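Local coordinates for protein probable CoA-transferase alpha subunit (Rhodococcus jostii, PDB 6COJ) that forms the probable alpha subunit of a CoA-transferase family enzyme and, with the chain of another protein, binds a bulky ring-bearing acyl-CoA thioester, at residues K83-F88 against R113-G118; K46-V51 against G68-G73. The protein carries 1 engineered substitution. All coordinates share one frame; numbering follows the deposited sequence.

Interaction 1 of 2, residues K83-F88 against R113-G118; sequences KAYYGF and REMDAG. Engineered in segment 113-118: Ala117 (natural residue Glu). With F8G (S-{(3R,5R,9R)-1-[(2R,3S,4R,5R)-5-(6-amino-9H-purin-9-yl)-4-hydroxy-3-(phosphonooxy)tetrahydrofuran-2-yl]-3,5,9-trihydroxy-8,8-dimethyl-3,5-dioxido-10,14-dioxo-2,4,6-trioxa-11,15-diaza-3lambda~5~,5lambda~5~-diphosphaheptadecan-17-yl} (5R,10R)-7-hydroxy-10-methyl-2-oxo-1-oxaspiro[4.5]dec-6-ene-6-carbothioate (non-preferred name)), chain E.
The Tyr86 hydroxyl donates to Glu114 OE1 at 2.7 Å (OH to OE1), using the anti lone pair of that oxygen, while Glu114 OE2 is taken by a polar side chain of the chain of another protein. Two backbone bonds join the segments, Arg113 N to Ala84 O at 2.8 Å and, just past strand 111-114, Met115 N to Tyr86 O at 3.0 Å. Lys83 NZ donates to Tyr85 OH and stands 4.0 Å from Arg113 NE; Glu151, which pairs with both cations and accepts from Tyr85 OH, probably offsets the repulsion.

Packing follows on both faces. Arg113 CB sits over one face of the Tyr85 ring, 3.8 Å from its centroid, and Met115 CE meets the edge of that ring. Across the sheet, Glu114 CA sits over one face of the Tyr86 ring, whose CG is wedged between backbone N and carbonyl carbon (chi1 56°), in a CH-pi contact. Gly87 CA approaches Met115 O at 3.2 Å, bringing the two segments close; next to it Asp116 is the N-cap of helix 117-128, its OD2 accepting from Gly118 N. Ala117 is an engineered replacement of glutamate.

Beyond the strand ends lies the acyl pocket: Phe88 CD2 is 3.2 Å from ligand OAN, and Ala117 CB also approaches that oxygen. Two neighbouring parallel strands of an alpha/beta sheet, leading into a pocket at their C-terminal ends, are characteristic of this Rossmann-like fold.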
loop_
_atom_site.group_PDB
_atom_site.type_symbol
_atom_site.label_atom_id
_atom_site.label_comp_id
_atom_site.label_asym_id
_atom_site.label_seq_id
_atom_site.Cartn_x
_atom_site.Cartn_y
_atom_site.Cartn_z
ATOM N N LYS A 83 -10.539 -7.832 25.424
ATOM C CA LYS A 83 -9.889 -6.603 25.014
ATOM C C LYS A 83 -10.180 -6.415 23.534
ATOM O O LYS A 83 -10.248 -7.390 22.779
ATOM C CB LYS A 83 -8.378 -6.711 25.264
ATOM C CG LYS A 83 -7.601 -5.414 25.106
ATOM C CD LYS A 83 -6.170 -5.600 25.582
ATOM C CE LYS A 83 -5.377 -4.298 25.501
ATOM N NZ LYS A 83 -3.930 -4.470 25.839
ATOM N N ALA A 84 -10.386 -5.168 23.128
ATOM C CA ALA A 84 -10.736 -4.890 21.741
ATOM C C ALA A 84 -9.932 -3.711 21.224
ATOM O O ALA A 84 -9.884 -2.659 21.868
ATOM C CB ALA A 84 -12.244 -4.626 21.589
ATOM N N TYR A 85 -9.312 -3.901 20.057
ATOM C CA TYR A 85 -8.619 -2.865 19.305
ATOM C C TYR A 85 -9.464 -2.578 18.071
ATOM O O TYR A 85 -9.682 -3.479 17.258
ATOM C CB TYR A 85 -7.259 -3.393 18.844
ATOM C CG TYR A 85 -6.237 -3.636 19.936
ATOM C CD1 TYR A 85 -6.321 -4.745 20.769
ATOM C CD2 TYR A 85 -5.176 -2.758 20.119
ATOM C CE1 TYR A 85 -5.382 -4.965 21.768
ATOM C CE2 TYR A 85 -4.227 -2.975 21.110
ATOM C CZ TYR A 85 -4.341 -4.083 21.931
ATOM O OH TYR A 85 -3.416 -4.322 22.921
ATOM N N TYR A 86 -9.927 -1.334 17.913
ATOM C CA TYR A 86 -10.846 -1.050 16.808
ATOM C C TYR A 86 -10.778 0.425 16.449
ATOM O O TYR A 86 -10.458 1.269 17.293
ATOM C CB TYR A 86 -12.301 -1.430 17.170
ATOM C CG TYR A 86 -12.783 -0.751 18.440
ATOM C CD1 TYR A 86 -12.581 -1.336 19.683
ATOM C CD2 TYR A 86 -13.386 0.502 18.396
ATOM C CE1 TYR A 86 -12.991 -0.708 20.849
ATOM C CE2 TYR A 86 -13.782 1.146 19.558
ATOM C CZ TYR A 86 -13.571 0.543 20.772
ATOM O OH TYR A 86 -13.968 1.169 21.928
ATOM N N GLY A 87 -11.119 0.721 15.193
ATOM C CA GLY A 87 -11.185 2.090 14.721
ATOM C C GLY A 87 -12.575 2.665 14.873
ATOM O O GLY A 87 -12.755 3.885 14.916
ATOM N N PHE A 88 -13.566 1.782 14.949
ATOM C CA PHE A 88 -14.957 2.159 15.168
ATOM C C PHE A 88 -15.730 0.871 15.388
ATOM O O PHE A 88 -15.210 -0.227 15.177
ATOM C CB PHE A 88 -15.533 2.899 13.952
ATOM C CG PHE A 88 -15.563 2.070 12.695
ATOM C CD1 PHE A 88 -16.631 1.215 12.436
ATOM C CD2 PHE A 88 -14.532 2.155 11.762
ATOM C CE1 PHE A 88 -16.660 0.437 11.286
ATOM C CE2 PHE A 88 -14.567 1.391 10.600
ATOM C CZ PHE A 88 -15.627 0.536 10.366
ATOM N N ARG A 113 -8.762 -0.592 23.337
ATOM C CA ARG A 113 -7.709 0.219 22.737
ATOM C C ARG A 113 -8.279 0.825 21.461
ATOM O O ARG A 113 -7.858 0.508 20.337
ATOM C CB ARG A 113 -6.450 -0.606 22.499
ATOM C CG ARG A 113 -5.833 -1.151 23.782
ATOM C CD ARG A 113 -5.343 -0.037 24.728
ATOM N NE ARG A 113 -4.780 -0.601 25.950
ATOM C CZ ARG A 113 -5.476 -0.818 27.059
ATOM N NH1 ARG A 113 -6.760 -0.486 27.112
ATOM N NH2 ARG A 113 -4.878 -1.352 28.115
ATOM N N GLU A 114 -9.271 1.685 21.656
ATOM C CA GLU A 114 -9.901 2.420 20.575
ATOM C C GLU A 114 -8.866 3.324 19.919
ATOM O O GLU A 114 -7.988 3.880 20.589
ATOM C CB GLU A 114 -11.046 3.240 21.182
ATOM C CG GLU A 114 -11.873 4.016 20.183
ATOM C CD GLU A 114 -13.133 4.579 20.804
ATOM O OE1 GLU A 114 -13.811 3.839 21.539
ATOM O OE2 GLU A 114 -13.436 5.766 20.568
ATOM N N MET A 115 -8.951 3.455 18.598
ATOM C CA MET A 115 -7.932 4.204 17.877
ATOM C C MET A 115 -8.540 4.823 16.632
ATOM O O MET A 115 -9.623 4.438 16.188
ATOM C CB MET A 115 -6.749 3.303 17.508
ATOM C CG MET A 115 -7.078 2.258 16.451
ATOM S SD MET A 115 -5.714 1.103 16.170
ATOM C CE MET A 115 -6.260 -0.298 17.159
ATOM N N ASP A 116 -7.832 5.799 16.065
ATOM C CA ASP A 116 -8.265 6.346 14.785
ATOM C C ASP A 116 -8.330 5.233 13.739
ATOM O O ASP A 116 -7.526 4.299 13.753
ATOM C CB ASP A 116 -7.306 7.443 14.326
ATOM C CG ASP A 116 -7.621 7.930 12.932
ATOM O OD1 ASP A 116 -8.492 8.820 12.788
ATOM O OD2 ASP A 116 -7.010 7.406 11.980
ATOM N N ALA A 117 -9.315 5.311 12.840
ATOM C CA ALA A 117 -9.490 4.235 11.869
ATOM C C ALA A 117 -8.230 3.996 11.037
ATOM O O ALA A 117 -7.926 2.855 10.678
ATOM C CB ALA A 117 -10.702 4.509 10.981
ATOM N N GLY A 118 -7.478 5.055 10.726
ATOM C CA GLY A 118 -6.252 4.873 9.961
ATOM C C GLY A 118 -5.158 4.176 10.732
ATOM O O GLY A 118 -4.238 3.611 10.116
HETATM C C4 F8G E . -26.460 10.771 27.237
HETATM C C5 F8G E . -25.407 11.635 27.788
HETATM C C6 F8G E . -24.588 11.108 28.906
HETATM C C8 F8G E . -26.445 12.666 26.162
HETATM N N1 F8G E . -24.833 9.863 29.376
HETATM N N3 F8G E . -26.667 9.531 27.741
HETATM C "C1'" F8G E . -28.153 10.929 25.444
HETATM C C2 F8G E . -25.878 8.976 28.845
HETATM C "C2'" F8G E . -29.234 11.927 25.078
HETATM C "C3'" F8G E . -29.730 11.353 23.770
HETATM C "C4'" F8G E . -28.466 10.854 23.120
HETATM C "C5'" F8G E . -27.851 11.955 22.282
HETATM C CAA F8G E . -11.928 9.316 6.958
HETATM C CAB F8G E . -13.224 9.688 7.634
HETATM C CAC F8G E . -14.052 8.782 8.193
HETATM C CAD F8G E . -13.934 7.302 7.858
HETATM C CAE F8G E . -12.858 7.059 6.803
HETATM C CAF F8G E . -11.604 7.846 7.120
HETATM C CAG F8G E . -15.052 9.206 9.189
HETATM C CAI F8G E . -12.503 5.586 6.659
HETATM C CAK F8G E . -15.251 6.619 7.432
HETATM C CAL F8G E . -15.639 5.581 8.500
HETATM C CAM F8G E . -14.520 5.721 9.502
HETATM C CAQ F8G E . -16.562 10.700 10.894
HETATM C CAR F8G E . -17.929 10.599 10.239
HETATM C CAT F8G E . -19.635 11.407 11.747
HETATM C CAU F8G E . -20.850 11.012 12.564
HETATM C CAV F8G E . -21.233 12.030 13.632
HETATM C CAX F8G E . -23.622 12.034 13.896
HETATM C CAY F8G E . -24.834 11.643 14.704
HETATM C CAZ F8G E . -25.408 12.826 15.492
HETATM C CBA F8G E . -26.494 12.314 16.427
HETATM C CBM F8G E . -24.305 13.457 16.328
HETATM C CBN F8G E . -26.035 13.870 14.576
HETATM N N6 F8G E . -23.605 11.864 29.452
HETATM N N7 F8G E . -25.454 12.784 27.083
HETATM N N9 F8G E . -27.047 11.468 26.269
HETATM N NAS F8G E . -18.978 10.385 11.207
HETATM N NAW F8G E . -22.440 11.618 14.336
HETATM O "O2'" F8G E . -30.274 11.980 26.057
HETATM O "O3'" F8G E . -30.504 10.193 24.016
HETATM O "O4'" F8G E . -27.590 10.524 24.195
HETATM O "O5'" F8G E . -28.726 12.240 21.194
HETATM O OAH F8G E . -13.486 10.873 7.640
HETATM O OAJ F8G E . -15.743 8.353 9.733
HETATM O OAN F8G E . -14.403 5.162 10.570
HETATM O OAO F8G E . -13.521 6.651 9.053
HETATM O OBB F8G E . -25.893 11.304 17.223
HETATM O OBD F8G E . -26.987 11.402 19.568
HETATM O OBJ F8G E . -19.290 12.570 11.584
HETATM O OBK F8G E . -23.718 12.692 12.871
HETATM O OBL F8G E . -25.846 11.106 13.838
HETATM O OBO F8G E . -25.948 9.315 18.755
HETATM O OBP F8G E . -28.074 10.011 17.634
HETATM O OBQ F8G E . -29.053 12.684 18.687
HETATM O OBR F8G E . -27.280 13.895 19.974
HETATM O OCI F8G E . -32.684 8.906 24.125
HETATM O OCJ F8G E . -32.524 11.199 25.066
HETATM O OCK F8G E . -32.477 10.853 22.595
HETATM P PBC F8G E . -26.783 10.471 18.270
HETATM P PBE F8G E . -28.033 12.598 19.796
HETATM P PCH F8G E . -32.099 10.285 23.943
HETATM S SAP F8G E . -15.313 10.799 9.651
#

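Interaction 2 of 2, residues K46-V51 against G68-G73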
loop_
_atom_site.group_PDB
_atom_site.type_symbol
_atom_site.label_atom_id
_atom_site.label_comp_id
_atom_site.label_asym_id
_atom_site.label_seq_id
_atom_site.Cartn_x
_atom_site.Cartn_y
_atom_site.Cartn_z
ATOM N N LYS A 46 -18.328 -9.280 6.573
ATOM C CA LYS A 46 -17.795 -9.890 7.771
ATOM C C LYS A 46 -17.863 -11.409 7.646
ATOM O O LYS A 46 -18.781 -11.944 7.021
ATOM C CB LYS A 46 -18.631 -9.456 8.968
ATOM C CG LYS A 46 -18.334 -8.028 9.386
ATOM C CD LYS A 46 -16.976 -7.942 10.029
ATOM C CE LYS A 46 -16.609 -6.529 10.407
ATOM N NZ LYS A 46 -15.301 -6.556 11.098
ATOM N N PRO A 47 -16.887 -12.140 8.233
ATOM C CA PRO A 47 -16.951 -13.621 8.245
ATOM C C PRO A 47 -17.935 -14.110 9.302
ATOM O O PRO A 47 -17.578 -14.698 10.335
ATOM C CB PRO A 47 -15.500 -14.005 8.550
ATOM C CG PRO A 47 -15.025 -12.895 9.439
ATOM C CD PRO A 47 -15.654 -11.636 8.868
ATOM N N MET A 48 -19.221 -13.847 9.049
ATOM C CA MET A 48 -20.249 -14.072 10.057
ATOM C C MET A 48 -20.464 -15.555 10.333
ATOM O O MET A 48 -20.759 -15.930 11.477
ATOM C CB MET A 48 -21.560 -13.402 9.640
ATOM C CG MET A 48 -21.506 -11.890 9.535
ATOM S SD MET A 48 -21.176 -11.055 11.096
ATOM C CE MET A 48 -22.795 -11.168 11.855
ATOM N N ALA A 49 -20.316 -16.412 9.319
ATOM C CA ALA A 49 -20.388 -17.847 9.570
ATOM C C ALA A 49 -19.271 -18.297 10.504
ATOM O O ALA A 49 -19.500 -19.106 11.411
ATOM C CB ALA A 49 -20.377 -18.624 8.250
ATOM N N LEU A 50 -18.056 -17.770 10.317
ATOM C CA LEU A 50 -16.975 -18.107 11.242
ATOM C C LEU A 50 -17.246 -17.555 12.639
ATOM O O LEU A 50 -16.966 -18.226 13.643
ATOM C CB LEU A 50 -15.632 -17.617 10.690
ATOM C CG LEU A 50 -15.027 -18.493 9.575
ATOM C CD1 LEU A 50 -13.961 -17.727 8.767
ATOM C CD2 LEU A 50 -14.441 -19.798 10.138
ATOM N N VAL A 51 -17.832 -16.357 12.726
ATOM C CA VAL A 51 -18.196 -15.797 14.030
ATOM C C VAL A 51 -19.254 -16.656 14.720
ATOM O O VAL A 51 -19.174 -16.911 15.929
ATOM C CB VAL A 51 -18.635 -14.326 13.894
ATOM C CG1 VAL A 51 -19.242 -13.822 15.205
ATOM C CG2 VAL A 51 -17.457 -13.461 13.481
ATOM N N GLY A 68 -15.043 -2.642 13.574
ATOM C CA GLY A 68 -16.101 -3.430 14.191
ATOM C C GLY A 68 -17.489 -3.241 13.603
ATOM O O GLY A 68 -17.885 -2.159 13.175
ATOM N N GLY A 69 -18.246 -4.335 13.646
ATOM C CA GLY A 69 -19.647 -4.356 13.295
ATOM C C GLY A 69 -20.364 -5.415 14.109
ATOM O O GLY A 69 -20.054 -5.636 15.284
ATOM N N PRO A 70 -21.329 -6.108 13.496
ATOM C CA PRO A 70 -22.070 -7.147 14.233
ATOM C C PRO A 70 -21.233 -8.369 14.571
ATOM O O PRO A 70 -21.676 -9.189 15.390
ATOM C CB PRO A 70 -23.219 -7.499 13.284
ATOM C CG PRO A 70 -22.657 -7.192 11.898
ATOM C CD PRO A 70 -21.794 -5.965 12.104
ATOM N N ASP A 71 -20.065 -8.531 13.945
ATOM C CA ASP A 71 -19.115 -9.547 14.384
ATOM C C ASP A 71 -18.730 -9.328 15.840
ATOM O O ASP A 71 -18.822 -10.243 16.674
ATOM C CB ASP A 71 -17.865 -9.528 13.486
ATOM C CG ASP A 71 -17.162 -8.162 13.426
ATOM O OD1 ASP A 71 -17.834 -7.107 13.418
ATOM O OD2 ASP A 71 -15.910 -8.161 13.385
ATOM N N LEU A 72 -18.312 -8.107 16.165
ATOM C CA LEU A 72 -17.937 -7.786 17.535
ATOM C C LEU A 72 -19.147 -7.823 18.458
ATOM O O LEU A 72 -19.043 -8.281 19.600
ATOM C CB LEU A 72 -17.255 -6.414 17.565
ATOM C CG LEU A 72 -16.660 -5.974 18.900
ATOM C CD1 LEU A 72 -15.672 -7.009 19.423
ATOM C CD2 LEU A 72 -15.992 -4.612 18.754
ATOM N N GLY A 73 -20.306 -7.364 17.976
ATOM C CA GLY A 73 -21.514 -7.450 18.783
ATOM C C GLY A 73 -21.851 -8.874 19.177
ATOM O O GLY A 73 -22.117 -9.164 20.348
#
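Lys46 and Asp71 meet where two loops run into helices: Pro47, the centre of an inverse gamma turn, is at the N-cap position of helix 48-56, and Gly69 at that of helix 70-77, with the closest CA atoms, those of Val51 and Asp71, 6.3 Å apart. Lys46 NZ forms a salt bridge and hydrogen bond to Asp71 OD2 at 2.9 Å, reaching the oxygen from above the carboxylate plane, 51° out of it. The lysine bends at chi2 (-72°) and then runs extended, which carries CD and CE across the carboxylate; CD comes within 3.4 Å of Asp71 CG. The ammonium is shared further with the carbonyl oxygens of Gly39 and Tyr67, and Thr66 OG1 bonds to Asp71 OD2.

The second oxygen of the aspartate turns back on its own segment. Asp71 CG, lying between the backbone N and the carbonyl carbon (chi1 57°), turns the carboxylate back toward Gly69, whose N meets OD1 nearly along its C-O axis. The carboxylate therefore fastens the loop before helix 70-77 as well as the lysine. An alanine in place of Asp71 would probably leave the Lys46 ammonium without its countercharge and Gly69 N without this acceptor, freeing the loop to shift.

Apolar contacts finish the interface beside the ion pair. Met48, folded at chi2 and chi3, brings CE to 4.0 Å from Pro70 CB, its side chain crossing the proline at about a right angle. Val51 CG2 rests against Asp71 CB at 4.0 Å, and both Met48 and Val51 continue onto Leu74.

With both partners buried, mutual neutralisation and the surrounding carbonyl and hydroxyl groups are likely to keep lysine and aspartate charged, so that this interior ion pair joins the starts of two helices.

Overall arrangement
Along the chain the contacts come in series: interaction 2 closes a loop from 46-51 to 68-73 that contains strand 62-65, and only afterwards does interaction 1 open, its loop from 83-88 to 113-118 carrying helix 99-106. Neither nests in nor crosses the other. Helix 70-77 leads directly into strand 81-86, so the second half of interaction 2 feeds the first half of interaction 1. Their centres lie about 16 Å apart, yet they touch where Gly68 N probably bonds to Phe88 O. Interaction 2 ties the starts of two helices, whereas interaction 1 joins strand 111-114, outermost within this chain, to its neighbour in the seven-stranded parallel sheet, beside the ligand.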